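Long-range contacts in N-(5'-phosphoribosyl)anthranilate isomerase (Pyrococcus furiosus, PDB 4AAJ), which catalyses the isomerisation of N-(5-phospho-beta-D-ribosyl)anthranilate to 1-(2-carboxyphenylamino)-1-deoxy-D-ribulose 5-phosphate, the third step of tryptophan biosynthesis from chorismate: residues Leu182-Val187 with Val220-Asn225; Val23-Ile28 with Val199-Gly204. All coordinates share one frame; numbering follows the deposited sequence.

Contact 1 of 2, residues Leu182-Val187 with Val220-Asn225; sequences LNAENV and VRRAKN
R222 reaches out from helix 213-225 to A184 and E185, in the turn that leads into helix 187-194. The contact joins the loop after the seventh barrel strand to the last helix, on the outside of a TIM barrel. R222 NH1 donates to A184 O over 2.9 Å. The bond is bent, with an N-H...O angle of 139°, and the donor sits above the carbonyl plane rather than on a lone pair. A184 CB lies over one face of the guanidinium, and meets R222 CD at 4.0 Å. The arginine chain is extended from CG to NE, which carries the charged end to the turn. E185 starts out pointing away from the helix. Its chain bends at chi2 (-62°) and brings OE2 back to 3.6 Å from R222 NH1. This salt bridge is one of charge alone, because the oxygen is well out of the guanidinium plane. The stronger partner of R222 is E218, one turn back on the same helix, in a salt bridge with NH2. Deeper in, V187 CG2 rests on A223 CB at 3.9 Å, and V187 CG1 lies 4.2 Å from R222 CB. F219 touches V187 and I191 touches A223, extending this patch. Two asparagines brace the turn. N183 O accepts from the backbone N of both V187 and N186. N183 N donates to N186 OD1 at 2.7 Å and nearly straight, at 165°.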
ATOM      1  N   LEU A 182       9.623  -6.169  -3.711  1.00 41.28           N
ATOM      2  CA  LEU A 182      10.518  -6.094  -2.558  1.00 42.25           C
ATOM      3  C   LEU A 182      10.603  -7.440  -1.842  1.00 43.57           C
ATOM      4  O   LEU A 182       9.639  -8.194  -1.800  1.00 42.81           O
ATOM      5  CB  LEU A 182      10.091  -5.003  -1.568  1.00 40.98           C
ATOM      6  CG  LEU A 182       9.946  -3.557  -2.064  1.00 39.60           C
ATOM      7  CD1 LEU A 182       9.527  -2.648  -0.921  1.00 37.05           C
ATOM      8  CD2 LEU A 182      11.220  -3.042  -2.708  1.00 40.79           C
ATOM      9  N   ASN A 183      11.778  -7.723  -1.296  1.00 46.66           N
ATOM     10  CA  ASN A 183      12.003  -8.895  -0.447  1.00 48.69           C
ATOM     11  C   ASN A 183      13.200  -8.613   0.457  1.00 51.43           C
ATOM     12  O   ASN A 183      13.832  -7.563   0.322  1.00 51.65           O
ATOM     13  CB  ASN A 183      12.216 -10.156  -1.297  1.00 50.13           C
ATOM     14  CG  ASN A 183      13.355 -10.012  -2.295  1.00 50.94           C
ATOM     15  OD1 ASN A 183      14.415  -9.463  -1.982  1.00 52.63           O
ATOM     16  ND2 ASN A 183      13.143 -10.518  -3.500  1.00 50.52           N
ATOM     17  N   ALA A 184      13.514  -9.537   1.365  1.00 54.64           N
ATOM     18  CA  ALA A 184      14.606  -9.344   2.330  1.00 57.25           C
ATOM     19  C   ALA A 184      15.970  -9.072   1.681  1.00 58.54           C
ATOM     20  O   ALA A 184      16.822  -8.401   2.267  1.00 57.80           O
ATOM     21  CB  ALA A 184      14.692 -10.533   3.274  1.00 58.94           C
ATOM     22  N   GLU A 185      16.155  -9.580   0.464  1.00 62.37           N
ATOM     23  CA  GLU A 185      17.436  -9.503  -0.241  1.00 64.43           C
ATOM     24  C   GLU A 185      17.670  -8.156  -0.925  1.00 64.88           C
ATOM     25  O   GLU A 185      18.813  -7.799  -1.231  1.00 64.62           O
ATOM     26  CB  GLU A 185      17.558 -10.641  -1.267  1.00 66.91           C
ATOM     27  CG  GLU A 185      17.230 -12.031  -0.727  1.00 71.88           C
ATOM     28  CD  GLU A 185      18.154 -12.470   0.397  1.00 75.63           C
ATOM     29  OE1 GLU A 185      19.361 -12.674   0.142  1.00 79.19           O
ATOM     30  OE2 GLU A 185      17.670 -12.622   1.539  1.00 78.07           O
ATOM     31  N   ASN A 186      16.589  -7.412  -1.165  1.00 61.31           N
ATOM     32  CA  ASN A 186      16.679  -6.136  -1.872  1.00 59.46           C
ATOM     33  C   ASN A 186      16.134  -4.932  -1.101  1.00 58.69           C
ATOM     34  O   ASN A 186      16.392  -3.791  -1.481  1.00 60.41           O
ATOM     35  CB  ASN A 186      16.025  -6.235  -3.264  1.00 57.22           C
ATOM     36  CG  ASN A 186      14.520  -6.473  -3.203  1.00 55.09           C
ATOM     37  OD1 ASN A 186      13.866  -6.185  -2.202  1.00 51.91           O
ATOM     38  ND2 ASN A 186      13.963  -6.998  -4.286  1.00 54.87           N
ATOM     39  N   VAL A 187      15.387  -5.191  -0.027  1.00 59.55           N
ATOM     40  CA  VAL A 187      14.711  -4.129   0.734  1.00 59.57           C
ATOM     41  C   VAL A 187      15.679  -3.078   1.284  1.00 61.01           C
ATOM     42  O   VAL A 187      15.423  -1.874   1.183  1.00 58.99           O
ATOM     43  CB  VAL A 187      13.784  -4.689   1.851  1.00 59.03           C
ATOM     44  CG1 VAL A 187      14.570  -5.465   2.904  1.00 60.12           C
ATOM     45  CG2 VAL A 187      12.967  -3.575   2.495  1.00 57.24           C
ATOM     46  N   VAL A 220      10.733  -7.221   7.912  1.00 48.02           N
ATOM     47  CA  VAL A 220      10.459  -6.074   8.771  1.00 49.31           C
ATOM     48  C   VAL A 220      11.736  -5.651   9.500  1.00 52.87           C
ATOM     49  O   VAL A 220      12.097  -4.473   9.485  1.00 51.46           O
ATOM     50  CB  VAL A 220       9.300  -6.350   9.761  1.00 50.61           C
ATOM     51  CG1 VAL A 220       9.094  -5.177  10.709  1.00 49.68           C
ATOM     52  CG2 VAL A 220       8.007  -6.631   9.008  1.00 49.40           C
ATOM     53  N   ARG A 221      12.427  -6.624  10.100  1.00 54.34           N
ATOM     54  CA  ARG A 221      13.661  -6.362  10.849  1.00 55.15           C
ATOM     55  C   ARG A 221      14.704  -5.646   9.991  1.00 54.64           C
ATOM     56  O   ARG A 221      15.235  -4.608  10.395  1.00 54.59           O
ATOM     57  CB  ARG A 221      14.235  -7.665  11.422  1.00 56.96           C
ATOM     58  CG  ARG A 221      15.331  -7.473  12.463  1.00 60.17           C
ATOM     59  CD  ARG A 221      15.961  -8.798  12.888  1.00 61.26           C
ATOM     60  NE  ARG A 221      16.745  -9.415  11.814  1.00 62.77           N
ATOM     61  CZ  ARG A 221      16.460 -10.580  11.235  1.00 62.85           C
ATOM     62  NH1 ARG A 221      15.412 -11.290  11.630  1.00 64.07           N
ATOM     63  NH2 ARG A 221      17.235 -11.046  10.262  1.00 62.14           N
ATOM     64  N   ARG A 222      14.980  -6.202   8.810  1.00 56.40           N
ATOM     65  CA  ARG A 222      15.950  -5.631   7.875  1.00 56.96           C
ATOM     66  C   ARG A 222      15.559  -4.224   7.423  1.00 56.53           C
ATOM     67  O   ARG A 222      16.411  -3.329   7.350  1.00 54.93           O
ATOM     68  CB  ARG A 222      16.131  -6.538   6.652  1.00 61.55           C
ATOM     69  CG  ARG A 222      16.861  -7.841   6.931  1.00 65.95           C
ATOM     70  CD  ARG A 222      17.226  -8.547   5.638  1.00 68.91           C
ATOM     71  NE  ARG A 222      17.858  -9.842   5.884  1.00 74.22           N
ATOM     72  CZ  ARG A 222      18.564 -10.522   4.984  1.00 77.41           C
ATOM     73  NH1 ARG A 222      18.745 -10.040   3.759  1.00 78.82           N
ATOM     74  NH2 ARG A 222      19.097 -11.693   5.310  1.00 79.65           N
ATOM     75  N   ALA A 223      14.272  -4.039   7.120  1.00 52.97           N
ATOM     76  CA  ALA A 223      13.761  -2.741   6.690  1.00 53.32           C
ATOM     77  C   ALA A 223      13.893  -1.706   7.800  1.00 51.23           C
ATOM     78  O   ALA A 223      14.322  -0.580   7.558  1.00 52.06           O
ATOM     79  CB  ALA A 223      12.312  -2.857   6.233  1.00 52.11           C
ATOM     80  N   LYS A 224      13.541  -2.106   9.019  1.00 56.10           N
ATOM     81  CA  LYS A 224      13.628  -1.236  10.193  1.00 58.60           C
ATOM     82  C   LYS A 224      15.069  -0.835  10.544  1.00 63.58           C
ATOM     83  O   LYS A 224      15.281   0.189  11.193  1.00 64.57           O
ATOM     84  CB  LYS A 224      12.979  -1.909  11.407  1.00 57.45           C
ATOM     85  CG  LYS A 224      11.484  -2.174  11.279  1.00 56.49           C
ATOM     86  CD  LYS A 224      10.665  -0.917  11.475  1.00 52.71           C
ATOM     87  CE  LYS A 224       9.197  -1.258  11.666  1.00 51.21           C
ATOM     88  NZ  LYS A 224       8.404  -0.010  11.723  1.00 46.73           N
ATOM     89  N   ASN A 225      16.039  -1.639  10.103  1.00 65.77           N
ATOM     90  CA  ASN A 225      17.459  -1.435  10.416  1.00 71.13           C
ATOM     91  C   ASN A 225      18.192  -0.388   9.575  1.00 73.23           C
ATOM     92  O   ASN A 225      19.205   0.162  10.011  1.00 74.27           O
ATOM     93  CB  ASN A 225      18.217  -2.763  10.340  1.00 74.01           C
ATOM     94  CG  ASN A 225      18.081  -3.589  11.605  1.00 76.25           C
ATOM     95  OD1 ASN A 225      17.708  -3.077  12.665  1.00 79.16           O
ATOM     96  ND2 ASN A 225      18.392  -4.875  11.502  1.00 76.94           N
TER

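Contact 2 of 2, residues Val23-Ile28 with Val199-Gly204; sequences VKICGI and VDVSSG. With SO4 (sulfate ion), chain B.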
ATOM      1  N   VAL A  23       6.380  -0.025   7.719  1.00 34.62           N
ATOM      2  CA  VAL A  23       6.372  -1.267   6.964  1.00 34.65           C
ATOM      3  C   VAL A  23       4.934  -1.782   6.888  1.00 33.33           C
ATOM      4  O   VAL A  23       4.294  -2.012   7.920  1.00 32.36           O
ATOM      5  CB  VAL A  23       7.280  -2.352   7.594  1.00 35.63           C
ATOM      6  CG1 VAL A  23       7.268  -3.628   6.766  1.00 35.96           C
ATOM      7  CG2 VAL A  23       8.702  -1.844   7.737  1.00 38.14           C
ATOM      8  N   LYS A  24       4.436  -1.949   5.664  1.00 29.91           N
ATOM      9  CA  LYS A  24       3.092  -2.472   5.458  1.00 29.02           C
ATOM     10  C   LYS A  24       3.203  -3.843   4.791  1.00 28.69           C
ATOM     11  O   LYS A  24       3.895  -3.995   3.787  1.00 29.97           O
ATOM     12  CB  LYS A  24       2.272  -1.521   4.589  1.00 28.67           C
ATOM     13  CG  LYS A  24       0.869  -2.021   4.255  1.00 30.59           C
ATOM     14  CD  LYS A  24       0.049  -0.941   3.574  1.00 30.36           C
ATOM     15  CE  LYS A  24      -1.187  -1.523   2.897  1.00 32.73           C
ATOM     16  NZ  LYS A  24      -0.844  -2.112   1.572  1.00 33.87           N
ATOM     17  N   ILE A  25       2.534  -4.842   5.350  1.00 30.91           N
ATOM     18  CA  ILE A  25       2.491  -6.163   4.718  1.00 30.25           C
ATOM     19  C   ILE A  25       1.117  -6.318   4.083  1.00 30.98           C
ATOM     20  O   ILE A  25       0.119  -6.389   4.785  1.00 29.85           O
ATOM     21  CB  ILE A  25       2.704  -7.317   5.724  1.00 31.95           C
ATOM     22  CG1 ILE A  25       3.940  -7.084   6.603  1.00 35.67           C
ATOM     23  CG2 ILE A  25       2.733  -8.656   4.984  1.00 29.78           C
ATOM     24  CD1 ILE A  25       5.248  -6.919   5.872  1.00 36.35           C
ATOM     25  N   CYS A  26       1.074  -6.366   2.756  1.00 31.09           N
ATOM     26  CA  CYS A  26      -0.185  -6.260   2.019  1.00 32.08           C
ATOM     27  C   CYS A  26      -0.734  -7.615   1.575  1.00 32.59           C
ATOM     28  O   CYS A  26       0.012  -8.583   1.440  1.00 34.11           O
ATOM     29  CB  CYS A  26      -0.005  -5.364   0.784  1.00 35.55           C
ATOM     30  SG  CYS A  26      -1.595  -4.768   0.168  1.00 42.82           S
ATOM     31  N   GLY A  27      -2.042  -7.657   1.354  1.00 31.05           N
ATOM     32  CA  GLY A  27      -2.697  -8.804   0.725  1.00 30.20           C
ATOM     33  C   GLY A  27      -2.824 -10.025   1.607  1.00 32.18           C
ATOM     34  O   GLY A  27      -2.498 -11.135   1.179  1.00 33.91           O
ATOM     35  N   ILE A  28      -3.270  -9.829   2.842  1.00 30.79           N
ATOM     36  CA  ILE A  28      -3.586 -10.986   3.703  1.00 29.93           C
ATOM     37  C   ILE A  28      -5.013 -11.480   3.462  1.00 31.50           C
ATOM     38  O   ILE A  28      -5.913 -10.704   3.084  1.00 30.67           O
ATOM     39  CB  ILE A  28      -3.311 -10.708   5.210  1.00 29.47           C
ATOM     40  CG1 ILE A  28      -4.219  -9.594   5.739  1.00 29.64           C
ATOM     41  CG2 ILE A  28      -1.828 -10.429   5.443  1.00 29.36           C
ATOM     42  CD1 ILE A  28      -4.205  -9.468   7.259  1.00 29.56           C
ATOM     43  N   VAL A 199       7.792   1.152   3.299  1.00 29.45           N
ATOM     44  CA  VAL A 199       7.817   0.132   2.256  1.00 30.61           C
ATOM     45  C   VAL A 199       6.590  -0.758   2.384  1.00 30.03           C
ATOM     46  O   VAL A 199       6.024  -0.894   3.470  1.00 30.68           O
ATOM     47  CB  VAL A 199       9.089  -0.752   2.292  1.00 33.31           C
ATOM     48  CG1 VAL A 199      10.308   0.036   1.826  1.00 32.39           C
ATOM     49  CG2 VAL A 199       9.321  -1.361   3.672  1.00 33.72           C
ATOM     50  N   ASP A 200       6.204  -1.361   1.267  1.00 29.69           N
ATOM     51  CA  ASP A 200       5.045  -2.225   1.191  1.00 30.12           C
ATOM     52  C   ASP A 200       5.453  -3.498   0.463  1.00 31.37           C
ATOM     53  O   ASP A 200       6.090  -3.440  -0.586  1.00 30.62           O
ATOM     54  CB  ASP A 200       3.941  -1.488   0.431  1.00 32.16           C
ATOM     55  CG  ASP A 200       2.677  -2.296   0.281  1.00 36.84           C
ATOM     56  OD1 ASP A 200       1.931  -2.412   1.260  1.00 36.70           O
ATOM     57  OD2 ASP A 200       2.415  -2.787  -0.835  1.00 41.57           O
ATOM     58  N   VAL A 201       5.082  -4.649   1.016  1.00 30.70           N
ATOM     59  CA  VAL A 201       5.416  -5.937   0.400  1.00 32.47           C
ATOM     60  C   VAL A 201       4.246  -6.921   0.500  1.00 33.99           C
ATOM     61  O   VAL A 201       3.466  -6.867   1.457  1.00 32.25           O
ATOM     62  CB  VAL A 201       6.701  -6.534   1.038  1.00 33.45           C
ATOM     63  CG1 VAL A 201       6.549  -6.684   2.541  1.00 32.67           C
ATOM     64  CG2 VAL A 201       7.080  -7.866   0.400  1.00 34.78           C
ATOM     65  N   SER A 202       4.117  -7.794  -0.503  1.00 35.67           N
ATOM     66  CA  SER A 202       3.122  -8.858  -0.482  1.00 37.46           C
ATOM     67  C   SER A 202       3.774 -10.217  -0.788  1.00 40.95           C
ATOM     68  O   SER A 202       4.022 -10.999   0.131  1.00 40.31           O
ATOM     69  CB  SER A 202       1.967  -8.561  -1.445  1.00 38.98           C
ATOM     70  OG  SER A 202       0.914  -9.498  -1.291  1.00 41.93           O
ATOM     71  N   SER A 203       4.050 -10.479  -2.071  1.00 42.78           N
ATOM     72  CA  SER A 203       4.641 -11.745  -2.537  1.00 44.94           C
ATOM     73  C   SER A 203       6.009 -12.050  -1.950  1.00 46.39           C
ATOM     74  O   SER A 203       6.350 -13.220  -1.729  1.00 47.54           O
ATOM     75  CB  SER A 203       4.754 -11.753  -4.064  1.00 45.40           C
ATOM     76  OG  SER A 203       3.472 -11.677  -4.650  1.00 49.47           O
ATOM     77  N   GLY A 204       6.790 -11.001  -1.706  1.00 45.42           N
ATOM     78  CA  GLY A 204       8.150 -11.128  -1.187  1.00 45.52           C
ATOM     79  C   GLY A 204       8.280 -11.801   0.166  1.00 47.12           C
ATOM     80  O   GLY A 204       9.350 -12.315   0.506  1.00 47.32           O
TER
HETATM   81  S   SO4 B1207       4.674  -7.304  -4.214  1.00 47.99           S
HETATM   82  O1  SO4 B1207       3.703  -6.193  -4.178  1.00 53.70           O
HETATM   83  O2  SO4 B1207       3.905  -8.565  -4.267  1.00 49.55           O
HETATM   84  O3  SO4 B1207       5.529  -7.305  -3.015  1.00 47.45           O
HETATM   85  O4  SO4 B1207       5.533  -7.147  -5.409  1.00 51.50           O
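K24 and D200 both set CG anti to the backbone N (chi1 177° and 180°), and their side chains run side by side into the TIM barrel. The first barrel strand, 22-25, meets the eighth, 198-201, and closes the barrel. The lysine stays extended until chi4 (-81°), where it bends and places NZ 2.8 Å from D200 OD1. This salt bridge uses the syn side of the carboxylate, but NZ is tilted out of its plane. Q97 OE1 also accepts from NZ. With an alanine in place of D200, K24 would probably keep Q97 but lose its counter-charge, leaving the ammonium freer to turn. The backbones are zipped by K24 N to V199 O, V201 N to K24 O and C26 N to V201 O, the last at 2.8 Å. On the outer face, I25 CD1 packs on V201 CG1 at 3.6 Å and V23 CG2 on V199 CG2 at 4.1 Å. F219 of helix 213-225 touches V199 and V201. Past the strands, S202 OG donates to C26 O over 3.0 Å, from above the carbonyl plane. K211 NZ is hydrogen-bonded to both oxygens. G27 has positive phi, and a CB there would clash with S202 OG. A sulfate, probably from the crystallisation liquor, sits where a substrate phosphate could bind in such barrels. Besides G181 N, S202 N donates to its O3 and S203 N to its O2 at 2.9 Å.

The chain enters contact 2 almost at once, with strand 22-25. It then passes through 170 residues, most of the barrel, before 199-204 returns to close the ring. Contact 1 opens within that long loop, at 182-187, and ends after it, at 220-225, so the two contacts cross rather than nest. Contact 1 spans 32 residues and ties the turn before helix 187-194 to helix 213-225. Contact 2 ties the first barrel strand to the eighth. Their centres lie about 11 Å apart, and they touch. L182 CD1 packs on V199 CB, while V220 CG2 meets V23 CG1 at 3.8 Å, so the loop and helix 213-225 both rest on the seam.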